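Side-chain contacts in peptidase S15/CocE/NonD (Thaumarchaeota archaeon SCGC AB-539-E09, PDB 4PF1), which acts as a serine aminopeptidase with an alpha/beta-hydrolase fold, probably cleaving residues from the N-terminal end of peptides: residues Phe202-Ser207 against Asp233-Ala238; Ile222-Gly227 against Gly242-Ser247; Leu76-Asn79 against Ser84-Val87; Gln89-Thr94 against Ile101-Val106. All coordinates share one frame; numbering follows the deposited sequence.

Interaction 1: residues Phe202-Ser207 against Asp233-Ala238; sequences FRQEAS and DAYLRA
In the helical insertion between strands 178-184 and 287-292 of the alpha/beta-hydrolase fold, Y235 of helix 231-238 packs its ring against Q204 and E205 in the first turn of helix 204-215. Both partners lie on the same side of the ring plane. Q204 slides past the tyrosine in the opposite direction, its OE1 3.4 Å from Y235 CD2, with amide and ring planes 54° apart. Its chain is extended beyond CG (chi2 175°), which carries the amide past CD2 of the tyrosine, toward its CB end. E205 offers its CG methylene in an off-centre CH-pi contact, 4.2 Å from the Y235 ring centroid and 30° off the normal. A water joins the two helices: it donates to Q204 OE1 at 2.7 Å and to Y235 O at 3.1 Å. Outside the contact, Q204 NE2 bonds the P582 carbonyl and E205 OE2 bonds T231 OG1. Shortening Y235 to an alanine is likely to leave the Q204 amide and the E205 methylene without their packing surface and open a gap between the helices. Helix 241-247 completes the setting, with A241 against Q204 and M244 against Y235.

Interaction 2: residues Ile222-Gly227 against Gly242-Ser247; sequences IKWWSG and GAMAAS
W224 and M244 form the tight part of this contact. The methyl CE of M244 meets W224 CZ2 at 3.6 Å, in the plane of the indole and at its edge, while M244 CG lies 4.1 Å from W224 CH2. The two side chains cross at about a right angle; M244 CG, anti to the backbone N (chi1 -168°), sits near the benzo rim, and the bend at chi2 (72°) brings CE to it. Y235 touches both residues and L208 touches M244, so this half is buried. The contact joins the irregular loop between helices 204-215 and 231-238 to helix 241-247, within the helical insertion of the alpha/beta-hydrolase fold. Around W225 contact is sparser: only its CZ2-CH2 rim meets segment 242-247, with CZ2 3.3 Å from one backbone oxygen, S247 O, near the ring plane, where the slightly positive C-H rim probably suits the carbonyl. The S247 side chain stays at least 5.1 Å from the loop; its OG bonds M244 O at 2.6 Å. W225 also makes a cation-pi contact with R248 and an edge-to-face one with F30 of the third subunit. Toward solvent, the exposed K223 side chain makes no contact with the helix, although its carbonyl bonds N79 of the third subunit.

Interaction 3: residues Leu76-Asn79 against Ser84-Val87; sequences LRFN and SMVV
R77 and F78 dock on the two consecutive carbonyls of M85 and V86. R77 N donates to V86 O at 2.8 Å in a nearly straight bond, 169° at the hydrogen, although it comes from above the carbonyl plane rather than on a lone pair. F78 N reaches M85 O at 3.2 Å in a weak, bent bond. The same M85 oxygen lies in the plane of the F78 ring, at its edge, so one carbonyl meets both the backbone and the ring of F78. Apolar atoms fill in beside these bonds: the M85 side chain runs at a slant to F78, its CE 4.1 Å from F78 CD2, and V86 CG1 presses on F78 O at 3.3 Å while also facing L76 CD1.

Outside this shell, the R77 side chain leaves with CG anti to the backbone N (chi1 -162°) and stays extended to NE, passing V87 O and ending away from the helix. There F78 CE2 sits 3.4 Å above the centre of the guanidinium, ring edge to guanidinium face, which probably limits how the group can turn. A water at the guanidinium edge accepts from R77 NH1 at 3.2 Å and donates to S84 O and V87 O, and R77 NH1 also bonds the P516 carbonyl of the fourth subunit. The contact thus folds the loop after helix 71-74 back onto the weakly bonded helix 83-86. L76 and V86 rest on R34 of strand 32-40 at the border of the central sheet, and V86 also on Y32.

Interaction 4: residues Gln89-Thr94 against Ile101-Val106; sequences QMNDTT and IVYQDV
T94 and I101 mark the closest backbone approach, 7.7 Å between their CA atoms, so the start of helix 92-96 meets strand 100-105 through side chains alone. The main polar link is Y103 OH donating to N91 OD1 at 2.8 Å. The two side chains come from opposite directions; the hydroxyl lies in the carbonyl plane of the amide with a C=O...donor angle of 155°, and OD1 in turn lies in the plane of the tyrosine ring, although amide and ring planes stand 64° apart. The other arm of the amide slides past I101, with N91 ND2 3.6 Å from I101 CG2. That nitrogen also gives a weak bond to T94 OG1 at 3.4 Å, and the threonine hydroxyl donates back to N91 O at 2.9 Å. With OG1 set between its backbone N and carbonyl carbon (chi1 59°), T94 can make this return bond and still brush I101 CG1 at 4.1 Å. M90, bent at chi3, brings its CE to 3.3 Å from Y103 OH. V63 of the adjacent strand 60-67 touches N91 and I101, while T94 leans on Q357 of helix 347-365. A leucine at N91 would probably leave the buried Y103 hydroxyl without its acceptor and T94 OG1 without the amide donor. The bonds at the two arms, the one to T94 weak, are consistent with this amide orientation, oxygen to the tyrosine and nitrogen to the threonine, so the buried Y103 hydroxyl and N91 OD1 satisfy each other among the apolar I101 and M90 atoms.

Overall arrangement
From the N terminus, interaction 3 closes first, a short loop that folds the stretch after helix 71-74 onto helix 83-86 beside strand 32-40. Interaction 4 follows in series, closing the turn from helix 92-96 into strand 100-105 of the central sheet; the two touch where V87 packs on I101, their centres 11 Å apart. Much later, between strands 178-184 and 287-292, interactions 1 and 2 cross, since 222-227 falls between 202-207 and 233-238, and 242-247 follows. They tie helices 204-215, 231-238 and 241-247 together and meet at Y235 and M244. The two pairs do not touch: nearest atoms of interactions 2 and 4 are about 13 Å apart.

Interaction 1: residues Phe202-Ser207 against Asp233-Ala238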
loop_
_atom_site.group_PDB
_atom_site.type_symbol
_atom_site.label_atom_id
_atom_site.label_comp_id
_atom_site.label_asym_id
_atom_site.label_seq_id
_atom_site.Cartn_x
_atom_site.Cartn_y
_atom_site.Cartn_z
ATOM N N PHE A 202 9.363 -35.474 0.154
ATOM C CA PHE A 202 10.524 -34.590 0.296
ATOM C C PHE A 202 10.215 -33.109 0.038
ATOM O O PHE A 202 9.714 -32.753 -1.031
ATOM C CB PHE A 202 11.666 -35.051 -0.627
ATOM C CG PHE A 202 12.960 -34.276 -0.478
ATOM C CD1 PHE A 202 13.533 -34.076 0.777
ATOM C CD2 PHE A 202 13.626 -33.784 -1.593
ATOM C CE1 PHE A 202 14.733 -33.371 0.911
ATOM C CE2 PHE A 202 14.836 -33.094 -1.457
ATOM C CZ PHE A 202 15.377 -32.886 -0.205
ATOM N N ARG A 203 10.598 -32.243 1.004
ATOM C CA ARG A 203 10.462 -30.783 0.912
ATOM C C ARG A 203 11.730 -30.193 0.264
ATOM O O ARG A 203 12.555 -29.582 0.945
ATOM C CB ARG A 203 10.202 -30.165 2.304
ATOM C CG ARG A 203 8.746 -30.230 2.727
ATOM C CD ARG A 203 8.562 -30.257 4.237
ATOM N NE ARG A 203 8.728 -28.933 4.844
ATOM C CZ ARG A 203 7.754 -28.036 4.967
ATOM N NH1 ARG A 203 6.529 -28.312 4.535
ATOM N NH2 ARG A 203 7.999 -26.854 5.516
ATOM N N GLN A 204 11.881 -30.404 -1.059
ATOM C CA GLN A 204 13.036 -29.960 -1.854
ATOM C C GLN A 204 13.311 -28.448 -1.737
ATOM O O GLN A 204 14.473 -28.056 -1.663
ATOM C CB GLN A 204 12.874 -30.360 -3.333
ATOM C CG GLN A 204 11.517 -30.003 -3.944
ATOM C CD GLN A 204 11.412 -30.283 -5.428
ATOM O OE1 GLN A 204 12.295 -30.886 -6.048
ATOM N NE2 GLN A 204 10.313 -29.847 -6.033
ATOM N N GLU A 205 12.253 -27.612 -1.701
ATOM C CA GLU A 205 12.384 -26.152 -1.606
ATOM C C GLU A 205 12.909 -25.696 -0.241
ATOM O O GLU A 205 13.649 -24.715 -0.169
ATOM C CB GLU A 205 11.047 -25.471 -1.890
ATOM C CG GLU A 205 10.909 -24.988 -3.320
ATOM C CD GLU A 205 10.048 -23.749 -3.449
ATOM O OE1 GLU A 205 8.812 -23.866 -3.288
ATOM O OE2 GLU A 205 10.615 -22.650 -3.642
ATOM N N ALA A 206 12.498 -26.376 0.836
ATOM C CA ALA A 206 12.928 -26.035 2.188
ATOM C C ALA A 206 14.259 -26.701 2.545
ATOM O O ALA A 206 14.940 -26.237 3.460
ATOM C CB ALA A 206 11.859 -26.445 3.192
ATOM N N SER A 207 14.637 -27.780 1.828
ATOM C CA SER A 207 15.846 -28.528 2.157
ATOM C C SER A 207 17.089 -28.090 1.376
ATOM O O SER A 207 18.091 -27.748 2.002
ATOM C CB SER A 207 15.620 -30.024 1.962
ATOM O OG SER A 207 14.526 -30.482 2.740
ATOM N N ASP A 233 8.607 -23.344 -12.036
ATOM C CA ASP A 233 9.241 -23.546 -13.330
ATOM C C ASP A 233 10.630 -24.176 -13.184
ATOM O O ASP A 233 10.927 -25.161 -13.863
ATOM C CB ASP A 233 9.345 -22.206 -14.069
ATOM C CG ASP A 233 8.688 -22.218 -15.424
ATOM O OD1 ASP A 233 9.318 -22.712 -16.382
ATOM O OD2 ASP A 233 7.543 -21.735 -15.530
ATOM N N ALA A 234 11.460 -23.629 -12.271
ATOM C CA ALA A 234 12.837 -24.082 -12.020
ATOM C C ALA A 234 12.914 -25.554 -11.594
ATOM O O ALA A 234 13.668 -26.315 -12.197
ATOM C CB ALA A 234 13.497 -23.201 -10.964
ATOM N N TYR A 235 12.128 -25.956 -10.572
ATOM C CA TYR A 235 12.142 -27.320 -10.042
ATOM C C TYR A 235 11.518 -28.339 -11.022
ATOM O O TYR A 235 11.984 -29.481 -11.076
ATOM C CB TYR A 235 11.461 -27.378 -8.662
ATOM C CG TYR A 235 12.337 -26.834 -7.548
ATOM C CD1 TYR A 235 12.350 -25.475 -7.245
ATOM C CD2 TYR A 235 13.178 -27.673 -6.820
ATOM C CE1 TYR A 235 13.172 -24.964 -6.240
ATOM C CE2 TYR A 235 13.994 -27.175 -5.801
ATOM C CZ TYR A 235 13.990 -25.817 -5.518
ATOM O OH TYR A 235 14.801 -25.306 -4.532
ATOM N N LEU A 236 10.510 -27.920 -11.823
ATOM C CA LEU A 236 9.876 -28.792 -12.826
ATOM C C LEU A 236 10.846 -29.107 -13.977
ATOM O O LEU A 236 10.900 -30.254 -14.426
ATOM C CB LEU A 236 8.576 -28.162 -13.369
ATOM C CG LEU A 236 7.690 -29.041 -14.283
ATOM C CD1 LEU A 236 7.234 -30.319 -13.572
ATOM C CD2 LEU A 236 6.476 -28.257 -14.781
ATOM N N ARG A 237 11.627 -28.096 -14.428
ATOM C CA ARG A 237 12.617 -28.254 -15.504
ATOM C C ARG A 237 13.761 -29.173 -15.073
ATOM O O ARG A 237 14.300 -29.900 -15.906
ATOM C CB ARG A 237 13.172 -26.896 -15.952
ATOM C CG ARG A 237 12.201 -26.099 -16.816
ATOM C CD ARG A 237 12.846 -24.830 -17.324
ATOM N NE ARG A 237 11.871 -23.758 -17.530
ATOM C CZ ARG A 237 12.195 -22.512 -17.864
ATOM N NH1 ARG A 237 13.467 -22.172 -18.036
ATOM N NH2 ARG A 237 11.250 -21.596 -18.028
ATOM N N ALA A 238 14.111 -29.162 -13.765
ATOM C CA ALA A 238 15.150 -30.033 -13.202
ATOM C C ALA A 238 14.684 -31.500 -13.197
ATOM O O ALA A 238 15.503 -32.403 -13.358
ATOM C CB ALA A 238 15.509 -29.586 -11.793
HETATM O O HOH W 1 11.759 -31.381 -8.688
#

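Interaction 2: residues Ile222-Gly227 against Gly242-Ser247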
loop_
_atom_site.group_PDB
_atom_site.type_symbol
_atom_site.label_atom_id
_atom_site.label_comp_id
_atom_site.label_asym_id
_atom_site.label_seq_id
_atom_site.Cartn_x
_atom_site.Cartn_y
_atom_site.Cartn_z
ATOM N N ILE A 222 28.928 -18.375 0.862
ATOM C CA ILE A 222 28.488 -18.867 -0.448
ATOM C C ILE A 222 26.996 -19.168 -0.346
ATOM O O ILE A 222 26.595 -20.021 0.455
ATOM C CB ILE A 222 29.323 -20.094 -0.922
ATOM C CG1 ILE A 222 30.809 -19.696 -1.141
ATOM C CG2 ILE A 222 28.710 -20.714 -2.195
ATOM C CD1 ILE A 222 31.784 -20.861 -1.436
ATOM N N LYS A 223 26.168 -18.428 -1.108
ATOM C CA LYS A 223 24.720 -18.571 -1.018
ATOM C C LYS A 223 24.076 -19.026 -2.329
ATOM O O LYS A 223 24.583 -18.739 -3.418
ATOM C CB LYS A 223 24.075 -17.274 -0.512
ATOM C CG LYS A 223 24.279 -17.071 0.986
ATOM C CD LYS A 223 23.593 -15.826 1.506
ATOM C CE LYS A 223 24.052 -15.497 2.906
ATOM N NZ LYS A 223 23.293 -14.359 3.487
ATOM N N TRP A 224 22.963 -19.776 -2.195
ATOM C CA TRP A 224 22.173 -20.371 -3.277
ATOM C C TRP A 224 21.877 -19.358 -4.381
ATOM O O TRP A 224 21.335 -18.284 -4.111
ATOM C CB TRP A 224 20.867 -20.952 -2.706
ATOM C CG TRP A 224 19.962 -21.590 -3.721
ATOM C CD1 TRP A 224 18.973 -20.979 -4.437
ATOM C CD2 TRP A 224 19.904 -22.982 -4.061
ATOM N NE1 TRP A 224 18.329 -21.897 -5.233
ATOM C CE2 TRP A 224 18.873 -23.137 -5.015
ATOM C CE3 TRP A 224 20.622 -24.119 -3.651
ATOM C CZ2 TRP A 224 18.550 -24.380 -5.571
ATOM C CZ3 TRP A 224 20.293 -25.352 -4.195
ATOM C CH2 TRP A 224 19.281 -25.471 -5.155
ATOM N N TRP A 225 22.264 -19.693 -5.618
ATOM C CA TRP A 225 22.026 -18.820 -6.761
ATOM C C TRP A 225 20.736 -19.232 -7.484
ATOM O O TRP A 225 20.286 -20.373 -7.349
ATOM C CB TRP A 225 23.237 -18.791 -7.721
ATOM C CG TRP A 225 23.671 -20.135 -8.229
ATOM C CD1 TRP A 225 24.666 -20.919 -7.725
ATOM C CD2 TRP A 225 23.150 -20.830 -9.372
ATOM N NE1 TRP A 225 24.783 -22.072 -8.466
ATOM C CE2 TRP A 225 23.864 -22.044 -9.484
ATOM C CE3 TRP A 225 22.139 -20.550 -10.309
ATOM C CZ2 TRP A 225 23.604 -22.976 -10.496
ATOM C CZ3 TRP A 225 21.880 -21.475 -11.309
ATOM C CH2 TRP A 225 22.611 -22.668 -11.401
ATOM N N SER A 226 20.140 -18.292 -8.237
ATOM C CA SER A 226 18.895 -18.520 -8.970
ATOM C C SER A 226 19.032 -18.164 -10.450
ATOM O O SER A 226 19.773 -17.248 -10.806
ATOM C CB SER A 226 17.764 -17.703 -8.352
ATOM O OG SER A 226 16.524 -17.969 -8.989
ATOM N N GLY A 227 18.287 -18.878 -11.289
ATOM C CA GLY A 227 18.226 -18.630 -12.724
ATOM C C GLY A 227 16.805 -18.359 -13.181
ATOM O O GLY A 227 16.559 -18.139 -14.369
ATOM N N GLY A 242 17.379 -34.486 -7.087
ATOM C CA GLY A 242 18.777 -34.835 -7.318
ATOM C C GLY A 242 19.442 -33.982 -8.381
ATOM O O GLY A 242 20.570 -33.522 -8.188
ATOM N N ALA A 243 18.738 -33.745 -9.511
ATOM C CA ALA A 243 19.260 -32.919 -10.606
ATOM C C ALA A 243 19.326 -31.445 -10.202
ATOM O O ALA A 243 20.153 -30.710 -10.732
ATOM C CB ALA A 243 18.412 -33.087 -11.854
ATOM N N MET A 244 18.459 -31.013 -9.260
ATOM C CA MET A 244 18.482 -29.641 -8.756
ATOM C C MET A 244 19.709 -29.446 -7.859
ATOM O O MET A 244 20.386 -28.422 -7.959
ATOM C CB MET A 244 17.185 -29.299 -8.001
ATOM C CG MET A 244 17.027 -27.810 -7.719
ATOM S SD MET A 244 16.633 -26.832 -9.193
ATOM C CE MET A 244 16.525 -25.231 -8.483
ATOM N N ALA A 245 20.011 -30.451 -7.010
ATOM C CA ALA A 245 21.167 -30.431 -6.115
ATOM C C ALA A 245 22.478 -30.537 -6.911
ATOM O O ALA A 245 23.440 -29.839 -6.593
ATOM C CB ALA A 245 21.067 -31.560 -5.104
ATOM N N ALA A 246 22.494 -31.375 -7.967
ATOM C CA ALA A 246 23.660 -31.547 -8.840
ATOM C C ALA A 246 23.926 -30.287 -9.674
ATOM O O ALA A 246 25.086 -29.987 -9.946
ATOM C CB ALA A 246 23.467 -32.747 -9.753
ATOM N N SER A 247 22.859 -29.531 -10.052
ATOM C CA SER A 247 22.997 -28.286 -10.832
ATOM C C SER A 247 23.690 -27.176 -10.006
ATOM O O SER A 247 24.222 -26.226 -10.580
ATOM C CB SER A 247 21.638 -27.803 -11.344
ATOM O OG SER A 247 20.815 -27.301 -10.304
#

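Interaction 3: residues Leu76-Asn79 against Ser84-Val87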
loop_
_atom_site.group_PDB
_atom_site.type_symbol
_atom_site.label_atom_id
_atom_site.label_comp_id
_atom_site.label_asym_id
_atom_site.label_seq_id
_atom_site.Cartn_x
_atom_site.Cartn_y
_atom_site.Cartn_z
ATOM N N LEU A 76 21.796 -8.395 17.394
ATOM C CA LEU A 76 21.832 -7.064 16.795
ATOM C C LEU A 76 20.640 -6.877 15.836
ATOM O O LEU A 76 20.830 -6.542 14.660
ATOM C CB LEU A 76 23.181 -6.802 16.088
ATOM C CG LEU A 76 23.555 -5.324 15.906
ATOM C CD1 LEU A 76 24.067 -4.709 17.214
ATOM C CD2 LEU A 76 24.563 -5.151 14.787
ATOM N N ARG A 77 19.397 -7.087 16.357
ATOM C CA ARG A 77 18.139 -6.891 15.606
ATOM C C ARG A 77 18.179 -5.506 14.939
ATOM O O ARG A 77 17.928 -5.380 13.744
ATOM C CB ARG A 77 16.929 -7.022 16.549
ATOM C CG ARG A 77 15.615 -7.272 15.825
ATOM C CD ARG A 77 14.419 -6.975 16.709
ATOM N NE ARG A 77 13.241 -6.657 15.904
ATOM C CZ ARG A 77 12.187 -5.978 16.348
ATOM N NH1 ARG A 77 12.149 -5.545 17.603
ATOM N NH2 ARG A 77 11.166 -5.727 15.542
ATOM N N PHE A 78 18.599 -4.497 15.720
ATOM C CA PHE A 78 18.880 -3.137 15.295
ATOM C C PHE A 78 20.229 -2.733 15.887
ATOM O O PHE A 78 20.574 -3.196 16.975
ATOM C CB PHE A 78 17.756 -2.176 15.737
ATOM C CG PHE A 78 16.440 -2.465 15.052
ATOM C CD1 PHE A 78 16.191 -2.001 13.765
ATOM C CD2 PHE A 78 15.476 -3.257 15.667
ATOM C CE1 PHE A 78 14.991 -2.305 13.115
ATOM C CE2 PHE A 78 14.279 -3.562 15.014
ATOM C CZ PHE A 78 14.050 -3.095 13.738
ATOM N N ASN A 79 21.023 -1.932 15.158
ATOM C CA ASN A 79 22.328 -1.474 15.644
ATOM C C ASN A 79 22.088 -0.349 16.643
ATOM O O ASN A 79 22.168 0.834 16.295
ATOM C CB ASN A 79 23.212 -1.030 14.478
ATOM C CG ASN A 79 24.665 -0.839 14.835
ATOM O OD1 ASN A 79 25.127 -1.185 15.933
ATOM N ND2 ASN A 79 25.429 -0.310 13.896
ATOM N N SER A 84 16.811 -3.357 24.647
ATOM C CA SER A 84 15.482 -3.690 24.136
ATOM C C SER A 84 15.438 -3.780 22.596
ATOM O O SER A 84 14.586 -4.485 22.054
ATOM C CB SER A 84 14.472 -2.646 24.605
ATOM O OG SER A 84 14.848 -1.346 24.179
ATOM N N MET A 85 16.344 -3.057 21.905
ATOM C CA MET A 85 16.371 -2.961 20.441
ATOM C C MET A 85 17.339 -3.943 19.753
ATOM O O MET A 85 17.193 -4.178 18.552
ATOM C CB MET A 85 16.730 -1.528 20.014
ATOM C CG MET A 85 15.715 -0.482 20.441
ATOM S SD MET A 85 14.166 -0.568 19.511
ATOM C CE MET A 85 14.703 0.044 17.899
ATOM N N VAL A 86 18.339 -4.481 20.482
ATOM C CA VAL A 86 19.346 -5.376 19.884
ATOM C C VAL A 86 18.919 -6.858 19.925
ATOM O O VAL A 86 19.357 -7.640 19.081
ATOM C CB VAL A 86 20.765 -5.199 20.503
ATOM C CG1 VAL A 86 21.370 -3.853 20.120
ATOM C CG2 VAL A 86 20.754 -5.383 22.023
ATOM N N VAL A 87 18.092 -7.239 20.899
ATOM C CA VAL A 87 17.686 -8.634 21.086
ATOM C C VAL A 87 16.515 -9.037 20.167
ATOM O O VAL A 87 15.669 -8.193 19.846
ATOM C CB VAL A 87 17.338 -8.928 22.577
ATOM C CG1 VAL A 87 18.575 -8.825 23.457
ATOM C CG2 VAL A 87 16.223 -8.015 23.092
HETATM O O HOH W 2 13.941 -6.249 20.143
#

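Interaction 4: residues Gln89-Thr94 against Ile101-Val106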
loop_
_atom_site.group_PDB
_atom_site.type_symbol
_atom_site.label_atom_id
_atom_site.label_comp_id
_atom_site.label_asym_id
_atom_site.label_seq_id
_atom_site.Cartn_x
_atom_site.Cartn_y
_atom_site.Cartn_z
ATOM N N GLN A 89 12.779 -10.324 19.206
ATOM C CA GLN A 89 11.492 -10.049 19.865
ATOM C C GLN A 89 11.136 -11.124 20.905
ATOM O O GLN A 89 10.462 -10.819 21.883
ATOM C CB GLN A 89 10.362 -9.910 18.829
ATOM C CG GLN A 89 10.408 -8.593 18.061
ATOM C CD GLN A 89 9.790 -8.706 16.691
ATOM O OE1 GLN A 89 10.347 -9.329 15.777
ATOM N NE2 GLN A 89 8.639 -8.075 16.508
ATOM N N MET A 90 11.637 -12.358 20.717
ATOM C CA MET A 90 11.446 -13.477 21.643
ATOM C C MET A 90 11.930 -13.120 23.058
ATOM O O MET A 90 11.304 -13.525 24.036
ATOM C CB MET A 90 12.196 -14.717 21.123
ATOM C CG MET A 90 12.055 -15.950 22.013
ATOM S SD MET A 90 13.022 -17.365 21.429
ATOM C CE MET A 90 14.680 -16.753 21.661
ATOM N N ASN A 91 13.021 -12.336 23.154
ATOM C CA ASN A 91 13.633 -11.940 24.425
ATOM C C ASN A 91 13.087 -10.605 24.988
ATOM O O ASN A 91 13.704 -10.052 25.901
ATOM C CB ASN A 91 15.156 -11.842 24.267
ATOM C CG ASN A 91 15.828 -13.162 24.027
ATOM O OD1 ASN A 91 16.041 -13.573 22.886
ATOM N ND2 ASN A 91 16.200 -13.845 25.102
ATOM N N ASP A 92 11.932 -10.101 24.479
ATOM C CA ASP A 92 11.380 -8.818 24.947
ATOM C C ASP A 92 11.078 -8.822 26.457
ATOM O O ASP A 92 11.506 -7.903 27.159
ATOM C CB ASP A 92 10.134 -8.378 24.137
ATOM C CG ASP A 92 8.994 -9.387 23.982
ATOM O OD1 ASP A 92 9.063 -10.475 24.603
ATOM O OD2 ASP A 92 8.070 -9.115 23.189
ATOM N N THR A 93 10.406 -9.873 26.962
ATOM C CA THR A 93 10.057 -9.955 28.384
ATOM C C THR A 93 11.302 -10.193 29.266
ATOM O O THR A 93 11.363 -9.646 30.367
ATOM C CB THR A 93 8.970 -11.008 28.633
ATOM O OG1 THR A 93 9.487 -12.309 28.360
ATOM C CG2 THR A 93 7.722 -10.759 27.815
ATOM N N THR A 94 12.300 -10.974 28.776
ATOM C CA THR A 94 13.532 -11.252 29.541
ATOM C C THR A 94 14.422 -10.007 29.611
ATOM O O THR A 94 15.094 -9.797 30.621
ATOM C CB THR A 94 14.308 -12.447 28.966
ATOM O OG1 THR A 94 14.662 -12.182 27.611
ATOM C CG2 THR A 94 13.544 -13.757 29.080
ATOM N N ILE A 101 21.157 -11.921 28.753
ATOM C CA ILE A 101 20.784 -12.611 27.517
ATOM C C ILE A 101 22.052 -13.102 26.816
ATOM O O ILE A 101 22.951 -12.307 26.522
ATOM C CB ILE A 101 19.896 -11.721 26.606
ATOM C CG1 ILE A 101 18.624 -11.262 27.370
ATOM C CG2 ILE A 101 19.524 -12.465 25.307
ATOM C CD1 ILE A 101 18.119 -9.923 27.003
ATOM N N VAL A 102 22.135 -14.425 26.588
ATOM C CA VAL A 102 23.315 -15.052 25.996
ATOM C C VAL A 102 22.955 -15.799 24.704
ATOM O O VAL A 102 22.061 -16.648 24.704
ATOM C CB VAL A 102 24.028 -15.998 27.011
ATOM C CG1 VAL A 102 25.227 -16.686 26.376
ATOM C CG2 VAL A 102 24.451 -15.247 28.271
ATOM N N TYR A 103 23.691 -15.503 23.619
ATOM C CA TYR A 103 23.562 -16.185 22.331
ATOM C C TYR A 103 24.891 -16.797 21.965
ATOM O O TYR A 103 25.919 -16.114 22.006
ATOM C CB TYR A 103 23.071 -15.232 21.229
ATOM C CG TYR A 103 21.566 -15.157 21.142
ATOM C CD1 TYR A 103 20.823 -14.487 22.113
ATOM C CD2 TYR A 103 20.875 -15.777 20.105
ATOM C CE1 TYR A 103 19.433 -14.447 22.060
ATOM C CE2 TYR A 103 19.485 -15.722 20.027
ATOM C CZ TYR A 103 18.768 -15.061 21.011
ATOM O OH TYR A 103 17.400 -15.022 20.960
ATOM N N GLN A 104 24.892 -18.093 21.650
ATOM C CA GLN A 104 26.127 -18.789 21.327
ATOM C C GLN A 104 26.050 -19.442 19.963
ATOM O O GLN A 104 25.049 -20.091 19.648
ATOM C CB GLN A 104 26.443 -19.845 22.409
ATOM C CG GLN A 104 27.742 -20.622 22.164
ATOM C CD GLN A 104 27.934 -21.733 23.155
ATOM O OE1 GLN A 104 27.225 -22.746 23.138
ATOM N NE2 GLN A 104 28.930 -21.588 24.012
ATOM N N ASP A 105 27.125 -19.305 19.161
ATOM C CA ASP A 105 27.218 -20.002 17.883
ATOM C C ASP A 105 27.444 -21.477 18.175
ATOM O O ASP A 105 28.353 -21.812 18.945
ATOM C CB ASP A 105 28.371 -19.445 17.016
ATOM C CG ASP A 105 28.150 -18.069 16.409
ATOM O OD1 ASP A 105 27.018 -17.795 15.948
ATOM O OD2 ASP A 105 29.134 -17.304 16.304
ATOM N N VAL A 106 26.592 -22.362 17.623
ATOM C CA VAL A 106 26.760 -23.806 17.817
ATOM C C VAL A 106 28.070 -24.248 17.147
ATOM O O VAL A 106 28.580 -23.540 16.270
ATOM C CB VAL A 106 25.551 -24.649 17.316
ATOM C CG1 VAL A 106 24.273 -24.304 18.080
ATOM C CG2 VAL A 106 25.349 -24.505 15.808
#